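PDB 2WK1: demethyldecarbamoylnovobiocin O-methyltransferase from Streptomyces caeruleus, which transfers a methyl group from S-adenosyl-L-methionine to the 4-hydroxyl of the noviose sugar, the penultimate step in making the antibiotic novobiocin. Local coordinates for residues E221-T226 with D253-Y258; L213-D218 with V240-Y245; W139-F144 with G196-T201. One frame throughout, in Å; residues are numbered along the deposited sequence. Where two conformers were deposited one is given.

Contact 1. Residues E221-T226 with D253-Y258; sequences ESTWDT and DAVDEY. With SAH (S-adenosyl-L-homocysteine), chain B; EDO (1,2-ethanediol), chain F.
Trp224 turns its CG away from its own backbone N (chi1 -176°), which carries the indole across to helix 249-261. Tyr258 has nearly the same first torsion, and its ring comes edge-on to a face of that indole. The contact pairs neighbouring helices, 220-230 and 249-261, of the Rossmann-like methyltransferase fold. Their short segments run roughly parallel, at 31°, with the axes 8.8 Å apart.

Trp224 does most of the touching. The two rings form a T-shaped pair. The centroid of the six-membered ring of Trp224 lies 5.7 Å from that of Tyr258, and the planes stand at 75°. Tyr258 CD1 sits above the rim of the indole. The rim atom Trp224 CZ3 also packs against Tyr258 CB at 3.7 Å. Glu257 reaches the same corner with an extended chain, in the given one of two conformers. The two side chains cross at about a right angle, though the carboxylate plane is nearer parallel than perpendicular to the ring. Glu257 OE1 is hydrogen-bonded to Tyr220 OH at the start of helix 220-230, so a polar tie between the helices lies just outside the segment.

Beside the indole the packing is aliphatic. Ala254 CB points at the other helix, and Thr223 CG2 rests on it at 3.8 Å. Val255 CG2 flanks the same methyl of Thr223.

No hydrogen bond joins the two segments. Thr223 OG1 bonds instead to Leu219 O, just before the helix, and accepts from a bound ethanediol. Ser222 belongs to the cofactor site. Its OG lies anti to its carbonyl carbon and donates to N7 of the S-adenosyl-L-homocysteine adenine at 2.8 Å. Ser222 O accepts from both Thr226 N and Thr226 OG1, which arrive from opposite faces of its carbonyl plane.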
loop_
_atom_site.group_PDB
_atom_site.type_symbol
_atom_site.label_atom_id
_atom_site.label_comp_id
_atom_site.label_asym_id
_atom_site.label_seq_id
_atom_site.Cartn_x
_atom_site.Cartn_y
_atom_site.Cartn_z
ATOM N N GLU A 221 -7.603 -17.674 28.261
ATOM C CA GLU A 221 -8.677 -16.896 28.862
ATOM C C GLU A 221 -9.318 -15.918 27.893
ATOM O O GLU A 221 -10.541 -15.758 27.891
ATOM C CB GLU A 221 -8.237 -16.240 30.155
ATOM C CG GLU A 221 -7.259 -15.133 30.125
ATOM C CD GLU A 221 -7.341 -14.393 31.459
ATOM O OE1 GLU A 221 -6.767 -14.884 32.453
ATOM O OE2 GLU A 221 -8.051 -13.373 31.526
ATOM N N SER A 222 -8.501 -15.290 27.061
ATOM C CA SER A 222 -8.991 -14.377 26.064
ATOM C C SER A 222 -9.900 -15.086 25.088
ATOM O O SER A 222 -10.955 -14.565 24.716
ATOM C CB SER A 222 -7.837 -13.721 25.327
ATOM O OG SER A 222 -6.975 -13.021 26.222
ATOM N N THR A 223 -9.494 -16.280 24.663
ATOM C CA THR A 223 -10.258 -17.048 23.692
ATOM C C THR A 223 -11.566 -17.548 24.289
ATOM O O THR A 223 -12.593 -17.455 23.664
ATOM C CB THR A 223 -9.402 -18.223 23.156
ATOM O OG1 THR A 223 -8.177 -17.709 22.633
ATOM C CG2 THR A 223 -10.108 -19.010 22.092
ATOM N N TRP A 224 -11.509 -18.051 25.505
ATOM C CA TRP A 224 -12.708 -18.518 26.188
ATOM C C TRP A 224 -13.702 -17.379 26.371
ATOM O O TRP A 224 -14.899 -17.531 26.118
ATOM C CB TRP A 224 -12.329 -19.148 27.548
ATOM C CG TRP A 224 -13.530 -19.722 28.210
ATOM C CD1 TRP A 224 -14.307 -19.116 29.141
ATOM C CD2 TRP A 224 -14.146 -20.986 27.923
ATOM N NE1 TRP A 224 -15.357 -19.937 29.479
ATOM C CE2 TRP A 224 -15.281 -21.091 28.743
ATOM C CE3 TRP A 224 -13.837 -22.044 27.071
ATOM C CZ2 TRP A 224 -16.119 -22.215 28.714
ATOM C CZ3 TRP A 224 -14.671 -23.162 27.053
ATOM C CH2 TRP A 224 -15.792 -23.233 27.868
ATOM N N ASP A 225 -13.209 -16.227 26.809
ATOM C CA ASP A 225 -14.114 -15.079 27.026
ATOM C C ASP A 225 -14.722 -14.562 25.712
ATOM O O ASP A 225 -15.876 -14.127 25.660
ATOM C CB ASP A 225 -13.392 -13.960 27.756
ATOM C CG ASP A 225 -13.069 -14.326 29.216
ATOM O OD1 ASP A 225 -13.647 -15.308 29.747
ATOM O OD2 ASP A 225 -12.222 -13.629 29.800
ATOM N N THR A 226 -13.975 -14.681 24.625
ATOM C CA THR A 226 -14.501 -14.300 23.339
ATOM C C THR A 226 -15.598 -15.254 22.897
ATOM O O THR A 226 -16.691 -14.831 22.494
ATOM C CB THR A 226 -13.389 -14.245 22.287
ATOM O OG1 THR A 226 -12.433 -13.222 22.631
ATOM C CG2 THR A 226 -13.975 -13.937 20.939
ATOM N N ASP A 253 -6.725 -25.520 23.470
ATOM C CA ASP A 253 -7.533 -25.995 24.594
ATOM C C ASP A 253 -8.888 -25.270 24.699
ATOM O O ASP A 253 -9.923 -25.899 24.862
ATOM C CB ASP A 253 -6.819 -25.778 25.933
ATOM C CG ASP A 253 -5.628 -26.692 26.183
ATOM O OD1 ASP A 253 -5.406 -27.665 25.466
ATOM O OD2 ASP A 253 -4.874 -26.396 27.142
ATOM N N ALA A 254 -8.876 -23.940 24.621
ATOM C CA ALA A 254 -10.099 -23.169 24.764
ATOM C C ALA A 254 -11.098 -23.453 23.633
ATOM O O ALA A 254 -12.295 -23.638 23.875
ATOM C CB ALA A 254 -9.786 -21.668 24.844
ATOM N N VAL A 255 -10.611 -23.483 22.392
ATOM C CA VAL A 255 -11.497 -23.732 21.254
ATOM C C VAL A 255 -12.084 -25.125 21.322
ATOM O O VAL A 255 -13.312 -25.332 21.146
ATOM C CB VAL A 255 -10.736 -23.498 19.915
ATOM C CG1 VAL A 255 -11.543 -24.012 18.716
ATOM C CG2 VAL A 255 -10.363 -22.022 19.782
ATOM N N ASP A 256 -11.226 -26.104 21.626
ATOM C CA ASP A 256 -11.731 -27.475 21.669
ATOM C C ASP A 256 -12.698 -27.682 22.822
ATOM O O ASP A 256 -13.713 -28.368 22.674
ATOM C CB ASP A 256 -10.577 -28.472 21.775
ATOM C CG ASP A 256 -9.763 -28.600 20.494
ATOM O OD1 ASP A 256 -10.126 -28.029 19.440
ATOM O OD2 ASP A 256 -8.736 -29.318 20.541
ATOM N N GLU A 257 -12.405 -27.081 23.968
ATOM C CA GLU A 257 -13.311 -27.229 25.101
ATOM C C GLU A 257 -14.664 -26.576 24.863
ATOM O O GLU A 257 -15.704 -27.140 25.188
ATOM C CB GLU A 257 -12.600 -26.380 26.521
ATOM C CG GLU A 257 -13.447 -26.567 27.735
ATOM C CD GLU A 257 -12.880 -25.769 28.733
ATOM O OE1 GLU A 257 -11.857 -25.281 28.678
ATOM O OE2 GLU A 257 -13.629 -25.550 29.805
ATOM N N TYR A 258 -14.657 -25.395 24.271
ATOM C CA TYR A 258 -15.909 -24.715 23.990
ATOM C C TYR A 258 -16.749 -25.504 22.991
ATOM O O TYR A 258 -17.954 -25.713 23.193
ATOM C CB TYR A 258 -15.646 -23.300 23.443
ATOM C CG TYR A 258 -16.911 -22.484 23.292
ATOM C CD1 TYR A 258 -17.454 -21.801 24.371
ATOM C CD2 TYR A 258 -17.615 -22.452 22.091
ATOM C CE1 TYR A 258 -18.630 -21.095 24.236
ATOM C CE2 TYR A 258 -18.797 -21.736 21.953
ATOM C CZ TYR A 258 -19.309 -21.081 23.037
ATOM O OH TYR A 258 -20.481 -20.378 22.923
HETATM N N SAH B . -5.022 -9.530 14.782
HETATM C CA SAH B . -3.753 -8.739 14.926
HETATM C CB SAH B . -2.822 -9.418 15.933
HETATM C CG SAH B . -3.373 -9.452 17.352
HETATM S SD SAH B . -2.052 -9.508 18.571
HETATM C C SAH B . -3.138 -8.475 13.580
HETATM O O SAH B . -1.932 -8.213 13.490
HETATM O OXT SAH B . -3.863 -8.429 12.595
HETATM C "C5'" SAH B . -2.973 -9.895 20.072
HETATM C "C4'" SAH B . -3.873 -8.726 20.531
HETATM O "O4'" SAH B . -4.809 -9.236 21.512
HETATM C "C3'" SAH B . -3.133 -7.547 21.160
HETATM O "O3'" SAH B . -3.440 -6.304 20.503
HETATM C "C2'" SAH B . -3.623 -7.574 22.624
HETATM O "O2'" SAH B . -3.719 -6.295 23.254
HETATM C "C1'" SAH B . -5.002 -8.235 22.517
HETATM N N9 SAH B . -5.491 -8.964 23.689
HETATM C C8 SAH B . -5.133 -10.230 24.027
HETATM N N7 SAH B . -5.861 -10.666 25.084
HETATM C C5 SAH B . -6.716 -9.662 25.403
HETATM C C6 SAH B . -7.777 -9.488 26.363
HETATM N N6 SAH B . -8.059 -10.451 27.225
HETATM N N1 SAH B . -8.454 -8.334 26.354
HETATM C C2 SAH B . -8.202 -7.366 25.454
HETATM N N3 SAH B . -7.239 -7.437 24.530
HETATM C C4 SAH B . -6.510 -8.571 24.469
HETATM C C1 EDO F . -8.120 -16.962 19.500
HETATM O O1 EDO F . -8.221 -15.881 20.500
HETATM C C2 EDO F . -6.763 -17.690 19.427
HETATM O O2 EDO F . -6.003 -17.211 18.291
#

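Contact 2. Residues L213-D218 with V240-Y245; sequences LRMDGD and VIVDDY. With SAH (S-adenosyl-L-homocysteine), chain B; EDO (1,2-ethanediol), chain F.
Two parallel strands of the central methyltransferase sheet end here in an acidic cluster at the cofactor site. Ile241 N donates to Leu213 O at 2.9 Å, Met215 N to Ile241 O, and Asp243 N to Met215 O. On one face of the sheet Met215 CE packs against Val242 CG2 at 3.8 Å and also meets Val240 CG1. On the other face Arg214 crosses Ile241, with NE lying 3.8 Å from Ile241 CG2.

The extended chain of Arg214 carries its guanidinium to two aspartates. NH2 makes a nearly straight salt bridge to Asp243 OD1 at 2.7 Å, using the anti lone pair of that oxygen. NH1 reaches Asp216 OD2 from above the carboxylate plane. Both oxygens lie in the guanidinium plane, so its rotation is fixed. NH1 also pairs with Glu112 of strand 109-113. The carboxylates of Asp216 and Asp243 are stacked, and Asp216 OD1 is only 3.1 Å from Asp243 OD2. Arg214 and Arg90, which also binds Asp243 OD1, probably offset this crowding of negative charge. Water 1 lies within bonding distance of both carboxylates. Asp216, Asp243 and Asp244 are predicted to bind magnesium, which is not present here.

Asp216 OD2 accepts from the amino N of S-adenosyl-L-homocysteine at 2.8 Å. An ethanediol, probably from crystallisation, takes a bond from Gly217 N and another from Asp244 N.

Strand 109-113 flanks strand 210-215, and strand 276-279 flanks strand 238-242. Helix 220-230 packs on Leu213 and Met215, while helix 87-103 lies against Arg214 and Ile241.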
loop_
_atom_site.group_PDB
_atom_site.type_symbol
_atom_site.label_atom_id
_atom_site.label_comp_id
_atom_site.label_asym_id
_atom_site.label_seq_id
_atom_site.Cartn_x
_atom_site.Cartn_y
_atom_site.Cartn_z
ATOM N N LEU A 213 -16.673 -13.649 13.159
ATOM C CA LEU A 213 -16.001 -13.484 14.446
ATOM C C LEU A 213 -14.571 -13.943 14.270
ATOM O O LEU A 213 -14.352 -15.115 14.093
ATOM C CB LEU A 213 -16.701 -14.337 15.486
ATOM C CG LEU A 213 -16.055 -14.551 16.848
ATOM C CD1 LEU A 213 -15.683 -13.206 17.486
ATOM C CD2 LEU A 213 -16.954 -15.425 17.744
ATOM N N ARG A 214 -13.612 -13.016 14.282
ATOM C CA ARG A 214 -12.183 -13.355 14.161
ATOM C C ARG A 214 -11.544 -13.204 15.531
ATOM O O ARG A 214 -11.640 -12.158 16.145
ATOM C CB ARG A 214 -11.469 -12.517 13.121
ATOM C CG ARG A 214 -10.031 -12.994 12.922
ATOM C CD ARG A 214 -9.282 -12.270 11.792
ATOM N NE ARG A 214 -8.219 -13.131 11.311
ATOM C CZ ARG A 214 -7.089 -13.367 11.977
ATOM N NH1 ARG A 214 -6.760 -12.614 13.013
ATOM N NH2 ARG A 214 -6.288 -14.325 11.580
ATOM N N MET A 215 -10.932 -14.269 16.011
ATOM C CA MET A 215 -10.353 -14.333 17.343
ATOM C C MET A 215 -8.846 -14.369 17.240
ATOM O O MET A 215 -8.290 -15.273 16.593
ATOM C CB MET A 215 -10.873 -15.565 18.078
ATOM C CG MET A 215 -12.400 -15.674 18.095
ATOM S SD MET A 215 -12.973 -16.879 19.271
ATOM C CE MET A 215 -12.129 -18.292 18.670
ATOM N N ASP A 216 -8.170 -13.434 17.893
ATOM C CA ASP A 216 -6.715 -13.348 17.863
ATOM C C ASP A 216 -6.226 -12.751 19.175
ATOM O O ASP A 216 -5.504 -11.736 19.185
ATOM C CB ASP A 216 -6.291 -12.472 16.682
ATOM C CG ASP A 216 -4.830 -12.668 16.260
ATOM O OD1 ASP A 216 -4.027 -13.265 17.020
ATOM O OD2 ASP A 216 -4.485 -12.209 15.136
ATOM N N GLY A 217 -6.606 -13.382 20.271
ATOM C CA GLY A 217 -6.285 -12.890 21.607
ATOM C C GLY A 217 -5.210 -13.638 22.364
ATOM O O GLY A 217 -4.985 -13.347 23.532
ATOM N N ASP A 218 -4.562 -14.613 21.718
ATOM C CA ASP A 218 -3.335 -15.284 22.201
ATOM C C ASP A 218 -3.379 -16.170 23.451
ATOM O O ASP A 218 -2.490 -16.979 23.606
ATOM C CB ASP A 218 -2.202 -14.258 22.370
ATOM C CG ASP A 218 -1.562 -13.852 21.053
ATOM O OD1 ASP A 218 -1.382 -14.706 20.145
ATOM O OD2 ASP A 218 -1.243 -12.660 20.926
ATOM N N VAL A 240 -16.395 -18.349 12.182
ATOM C CA VAL A 240 -15.492 -18.123 13.297
ATOM C C VAL A 240 -14.099 -18.458 12.851
ATOM O O VAL A 240 -13.839 -19.569 12.375
ATOM C CB VAL A 240 -15.855 -18.952 14.522
ATOM C CG1 VAL A 240 -14.873 -18.685 15.663
ATOM C CG2 VAL A 240 -17.324 -18.705 14.930
ATOM N N ILE A 241 -13.205 -17.489 12.956
ATOM C CA ILE A 241 -11.808 -17.642 12.558
ATOM C C ILE A 241 -10.934 -17.656 13.828
ATOM O O ILE A 241 -11.067 -16.764 14.655
ATOM C CB ILE A 241 -11.352 -16.509 11.621
ATOM C CG1 ILE A 241 -12.186 -16.449 10.327
ATOM C CG2 ILE A 241 -9.856 -16.599 11.364
ATOM C CD1 ILE A 241 -12.068 -15.150 9.573
ATOM N N VAL A 242 -10.061 -18.643 13.947
ATOM C CA VAL A 242 -9.151 -18.781 15.079
ATOM C C VAL A 242 -7.748 -18.561 14.535
ATOM O O VAL A 242 -7.214 -19.404 13.786
ATOM C CB VAL A 242 -9.235 -20.187 15.706
ATOM C CG1 VAL A 242 -8.373 -20.257 16.909
ATOM C CG2 VAL A 242 -10.693 -20.583 16.006
ATOM N N ASP A 243 -7.121 -17.460 14.915
ATOM C CA ASP A 243 -5.846 -17.081 14.347
ATOM C C ASP A 243 -4.733 -18.068 14.636
ATOM O O ASP A 243 -3.925 -18.369 13.751
ATOM C CB ASP A 243 -5.425 -15.704 14.868
ATOM C CG ASP A 243 -4.085 -15.272 14.310
ATOM O OD1 ASP A 243 -4.087 -14.807 13.137
ATOM O OD2 ASP A 243 -3.051 -15.441 15.012
ATOM N N ASP A 244 -4.671 -18.509 15.887
ATOM C CA ASP A 244 -3.500 -19.206 16.461
ATOM C C ASP A 244 -4.081 -20.435 17.122
ATOM O O ASP A 244 -4.446 -20.406 18.291
ATOM C CB ASP A 244 -2.812 -18.287 17.507
ATOM C CG ASP A 244 -1.373 -18.695 17.872
ATOM O OD1 ASP A 244 -0.829 -19.666 17.336
ATOM O OD2 ASP A 244 -0.772 -17.979 18.713
ATOM N N TYR A 245 -4.224 -21.487 16.345
ATOM C CA TYR A 245 -4.802 -22.745 16.833
ATOM C C TYR A 245 -3.770 -23.855 16.844
ATOM O O TYR A 245 -3.552 -24.515 17.852
ATOM C CB TYR A 245 -6.002 -23.161 15.956
ATOM C CG TYR A 245 -6.673 -24.471 16.357
ATOM C CD1 TYR A 245 -7.623 -24.502 17.365
ATOM C CD2 TYR A 245 -6.367 -25.656 15.725
ATOM C CE1 TYR A 245 -8.232 -25.690 17.750
ATOM C CE2 TYR A 245 -6.986 -26.837 16.073
ATOM C CZ TYR A 245 -7.901 -26.858 17.100
ATOM O OH TYR A 245 -8.490 -28.048 17.443
HETATM N N SAH B . -5.022 -9.530 14.782
HETATM C CA SAH B . -3.753 -8.739 14.926
HETATM C CB SAH B . -2.822 -9.418 15.933
HETATM C CG SAH B . -3.373 -9.452 17.352
HETATM S SD SAH B . -2.052 -9.508 18.571
HETATM C C SAH B . -3.138 -8.475 13.580
HETATM O O SAH B . -1.932 -8.213 13.490
HETATM O OXT SAH B . -3.863 -8.429 12.595
HETATM C "C5'" SAH B . -2.973 -9.895 20.072
HETATM C "C4'" SAH B . -3.873 -8.726 20.531
HETATM O "O4'" SAH B . -4.809 -9.236 21.512
HETATM C "C3'" SAH B . -3.133 -7.547 21.160
HETATM O "O3'" SAH B . -3.440 -6.304 20.503
HETATM C "C2'" SAH B . -3.623 -7.574 22.624
HETATM O "O2'" SAH B . -3.719 -6.295 23.254
HETATM C "C1'" SAH B . -5.002 -8.235 22.517
HETATM N N9 SAH B . -5.491 -8.964 23.689
HETATM C C8 SAH B . -5.133 -10.230 24.027
HETATM N N7 SAH B . -5.861 -10.666 25.084
HETATM C C5 SAH B . -6.716 -9.662 25.403
HETATM C C6 SAH B . -7.777 -9.488 26.363
HETATM N N6 SAH B . -8.059 -10.451 27.225
HETATM N N1 SAH B . -8.454 -8.334 26.354
HETATM C C2 SAH B . -8.202 -7.366 25.454
HETATM N N3 SAH B . -7.239 -7.437 24.530
HETATM C C4 SAH B . -6.510 -8.571 24.469
HETATM C C1 EDO F . -8.120 -16.962 19.500
HETATM O O1 EDO F . -8.221 -15.881 20.500
HETATM C C2 EDO F . -6.763 -17.690 19.427
HETATM O O2 EDO F . -6.003 -17.211 18.291
HETATM O O HOH W 1 -1.647 -13.106 14.979
HETATM O O HOH W 2 -0.467 -17.362 21.616
#

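Contact 3. Residues W139-F144 with G196-T201. With SAH (S-adenosyl-L-homocysteine), chain B.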
loop_
_atom_site.group_PDB
_atom_site.type_symbol
_atom_site.label_atom_id
_atom_site.label_comp_id
_atom_site.label_asym_id
_atom_site.label_seq_id
_atom_site.Cartn_x
_atom_site.Cartn_y
_atom_site.Cartn_z
ATOM N N TRP A 139 -16.279 -4.041 14.279
ATOM C CA TRP A 139 -15.970 -3.853 15.678
ATOM C C TRP A 139 -14.530 -4.236 15.967
ATOM O O TRP A 139 -14.067 -5.322 15.616
ATOM C CB TRP A 139 -16.906 -4.664 16.550
ATOM C CG TRP A 139 -18.354 -4.288 16.433
ATOM C CD1 TRP A 139 -19.245 -4.764 15.530
ATOM C CD2 TRP A 139 -19.064 -3.332 17.234
ATOM N NE1 TRP A 139 -20.473 -4.190 15.720
ATOM C CE2 TRP A 139 -20.393 -3.308 16.758
ATOM C CE3 TRP A 139 -18.719 -2.528 18.312
ATOM C CZ2 TRP A 139 -21.371 -2.499 17.322
ATOM C CZ3 TRP A 139 -19.708 -1.707 18.868
ATOM C CH2 TRP A 139 -20.997 -1.710 18.375
ATOM N N VAL A 140 -13.820 -3.300 16.579
ATOM C CA VAL A 140 -12.389 -3.372 16.830
ATOM C C VAL A 140 -12.186 -3.513 18.328
ATOM O O VAL A 140 -12.274 -2.528 19.068
ATOM C CB VAL A 140 -11.670 -2.116 16.276
ATOM C CG1 VAL A 140 -10.171 -2.201 16.468
ATOM C CG2 VAL A 140 -12.022 -1.864 14.810
ATOM N N ALA A 141 -12.007 -4.747 18.805
ATOM C CA ALA A 141 -11.973 -5.058 20.235
ATOM C C ALA A 141 -10.564 -5.369 20.708
ATOM O O ALA A 141 -9.925 -6.309 20.209
ATOM C CB ALA A 141 -12.914 -6.202 20.564
ATOM N N ASP A 142 -10.051 -4.589 21.658
ATOM C CA ASP A 142 -8.713 -4.771 22.168
ATOM C C ASP A 142 -8.578 -4.028 23.475
ATOM O O ASP A 142 -9.277 -3.051 23.728
ATOM C CB ASP A 142 -7.671 -4.211 21.184
ATOM C CG ASP A 142 -6.319 -4.849 21.335
ATOM O OD1 ASP A 142 -5.561 -4.507 22.264
ATOM O OD2 ASP A 142 -6.028 -5.764 20.524
ATOM N N SER A 143 -7.627 -4.456 24.293
ATOM C CA SER A 143 -7.237 -3.653 25.446
ATOM C C SER A 143 -6.578 -2.332 25.063
ATOM O O SER A 143 -6.626 -1.376 25.828
ATOM C CB SER A 143 -6.270 -4.422 26.327
ATOM O OG SER A 143 -5.044 -4.569 25.636
ATOM N N PHE A 144 -5.945 -2.299 23.894
ATOM C CA PHE A 144 -5.076 -1.229 23.445
ATOM C C PHE A 144 -3.935 -1.020 24.423
ATOM O O PHE A 144 -3.328 0.030 24.442
ATOM C CB PHE A 144 -5.888 0.032 23.118
ATOM C CG PHE A 144 -6.930 -0.210 22.052
ATOM C CD1 PHE A 144 -6.549 -0.326 20.721
ATOM C CD2 PHE A 144 -8.271 -0.349 22.372
ATOM C CE1 PHE A 144 -7.470 -0.585 19.739
ATOM C CE2 PHE A 144 -9.211 -0.574 21.380
ATOM C CZ PHE A 144 -8.806 -0.711 20.067
ATOM N N GLY A 196 -10.773 -2.132 26.031
ATOM C CA GLY A 196 -10.731 -2.704 27.380
ATOM C C GLY A 196 -10.442 -4.194 27.355
ATOM O O GLY A 196 -10.287 -4.803 26.283
ATOM N N TRP A 197 -10.321 -4.781 28.537
ATOM C CA TRP A 197 -10.122 -6.197 28.636
ATOM C C TRP A 197 -11.398 -6.918 28.191
ATOM O O TRP A 197 -12.496 -6.490 28.537
ATOM C CB TRP A 197 -9.768 -6.566 30.089
ATOM C CG TRP A 197 -8.559 -5.823 30.561
ATOM C CD1 TRP A 197 -8.517 -4.872 31.542
ATOM C CD2 TRP A 197 -7.236 -5.908 30.039
ATOM N NE1 TRP A 197 -7.247 -4.368 31.665
ATOM C CE2 TRP A 197 -6.439 -4.987 30.753
ATOM C CE3 TRP A 197 -6.635 -6.678 29.040
ATOM C CZ2 TRP A 197 -5.077 -4.814 30.488
ATOM C CZ3 TRP A 197 -5.291 -6.485 28.773
ATOM C CH2 TRP A 197 -4.533 -5.565 29.482
ATOM N N PHE A 198 -11.260 -8.002 27.433
ATOM C CA PHE A 198 -12.440 -8.718 26.927
ATOM C C PHE A 198 -13.415 -9.118 28.035
ATOM O O PHE A 198 -14.619 -9.060 27.839
ATOM C CB PHE A 198 -12.063 -9.993 26.144
ATOM C CG PHE A 198 -11.215 -9.746 24.931
ATOM C CD1 PHE A 198 -11.302 -8.556 24.210
ATOM C CD2 PHE A 198 -10.334 -10.728 24.496
ATOM C CE1 PHE A 198 -10.475 -8.354 23.136
ATOM C CE2 PHE A 198 -9.525 -10.514 23.403
ATOM C CZ PHE A 198 -9.587 -9.327 22.744
ATOM N N LYS A 199 -12.903 -9.469 29.210
ATOM C CA LYS A 199 -13.816 -9.889 30.293
ATOM C C LYS A 199 -14.708 -8.738 30.729
ATOM O O LYS A 199 -15.781 -8.974 31.304
ATOM C CB LYS A 199 -13.045 -10.454 31.487
ATOM C CG LYS A 199 -12.151 -9.450 32.171
ATOM C CD LYS A 199 -11.416 -10.008 33.388
ATOM C CE LYS A 199 -10.544 -8.924 34.002
ATOM N NZ LYS A 199 -9.556 -9.492 34.968
ATOM N N ASP A 200 -14.260 -7.508 30.505
ATOM C CA ASP A 200 -15.009 -6.306 30.875
ATOM C C ASP A 200 -15.876 -5.792 29.740
ATOM O O ASP A 200 -16.933 -5.226 29.974
ATOM C CB ASP A 200 -14.055 -5.157 31.225
ATOM C CG ASP A 200 -13.244 -5.409 32.480
ATOM O OD1 ASP A 200 -13.768 -6.098 33.381
ATOM O OD2 ASP A 200 -12.105 -4.875 32.561
ATOM N N THR A 201 -15.422 -5.939 28.500
ATOM C CA THR A 201 -16.100 -5.318 27.361
ATOM C C THR A 201 -17.090 -6.224 26.626
ATOM O O THR A 201 -18.078 -5.738 26.083
ATOM C CB THR A 201 -15.091 -4.808 26.335
ATOM O OG1 THR A 201 -14.377 -5.927 25.795
ATOM C CG2 THR A 201 -14.117 -3.803 26.950
HETATM N N SAH B . -5.022 -9.530 14.782
HETATM C CA SAH B . -3.753 -8.739 14.926
HETATM C CB SAH B . -2.822 -9.418 15.933
HETATM C CG SAH B . -3.373 -9.452 17.352
HETATM S SD SAH B . -2.052 -9.508 18.571
HETATM C C SAH B . -3.138 -8.475 13.580
HETATM O O SAH B . -1.932 -8.213 13.490
HETATM O OXT SAH B . -3.863 -8.429 12.595
HETATM C "C5'" SAH B . -2.973 -9.895 20.072
HETATM C "C4'" SAH B . -3.873 -8.726 20.531
HETATM O "O4'" SAH B . -4.809 -9.236 21.512
HETATM C "C3'" SAH B . -3.133 -7.547 21.160
HETATM O "O3'" SAH B . -3.440 -6.304 20.503
HETATM C "C2'" SAH B . -3.623 -7.574 22.624
HETATM O "O2'" SAH B . -3.719 -6.295 23.254
HETATM C "C1'" SAH B . -5.002 -8.235 22.517
HETATM N N9 SAH B . -5.491 -8.964 23.689
HETATM C C8 SAH B . -5.133 -10.230 24.027
HETATM N N7 SAH B . -5.861 -10.666 25.084
HETATM C C5 SAH B . -6.716 -9.662 25.403
HETATM C C6 SAH B . -7.777 -9.488 26.363
HETATM N N6 SAH B . -8.059 -10.451 27.225
HETATM N N1 SAH B . -8.454 -8.334 26.354
HETATM C C2 SAH B . -8.202 -7.366 25.454
HETATM N N3 SAH B . -7.239 -7.437 24.530
HETATM C C4 SAH B . -6.510 -8.571 24.469
#
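Ser143 meets Trp197 across the rim of the adenine pocket, and Gly196 and Phe198 complete the junction. Ser143 CB sits over one face of the indole, 3.7 Å from the centroid of its six-membered ring, a CH-pi contact. Ser143 OG lies between its own backbone N and carbonyl carbon (chi1 69°), and it bonds to Gly146 O and Gln145 N in the following loop. Ser143 N donates to N3 of the S-adenosyl-L-homocysteine adenine at 3.0 Å.

Gly196 ties the backbones together. Its N donates to Asp142 O at 2.9 Å.

Phe198 lays one ring face on the adenine, with N1 3.4 Å above the plane and over its centre. Its CE1 edge meets Ala141 O at 3.6 Å. Phe198 N donates to adenine N1 at 3.0 Å, so the base is held at its edge and on a face. Asp142 grips the ribose: OD1 accepts from O2', and OD2 from O3' at 2.6 Å.

Strand 138-142 lies between strands 109-113 and 191-195 in the sheet. Helix 198-201 follows strand 191-195, and its Phe198 packs on Ser222 and Thr226 of helix 220-230.

In the fold
All three contacts touch one S-adenosyl-L-homocysteine. Contact 3 holds its adenine and ribose, contact 2 holds its amino group and also touches C5' and C8, and contact 1 adds one serine at the adenine. Contacts 1 and 2 are closest, with centres 10 Å apart. Each strand of contact 2 is followed, after a loop, by a helix of contact 1, so they are layers of the same strand-helix units. Asp256 OD1 lies 2.6 Å from Tyr245 OH, probably a hydrogen bond between those layers. Contacts 1 and 3 touch, among other places, where Phe198 CD2 packs 3.8 Å from Thr226 OG1. Contacts 2 and 3 reach the same sheet without touching, their nearest atoms about 4 Å apart.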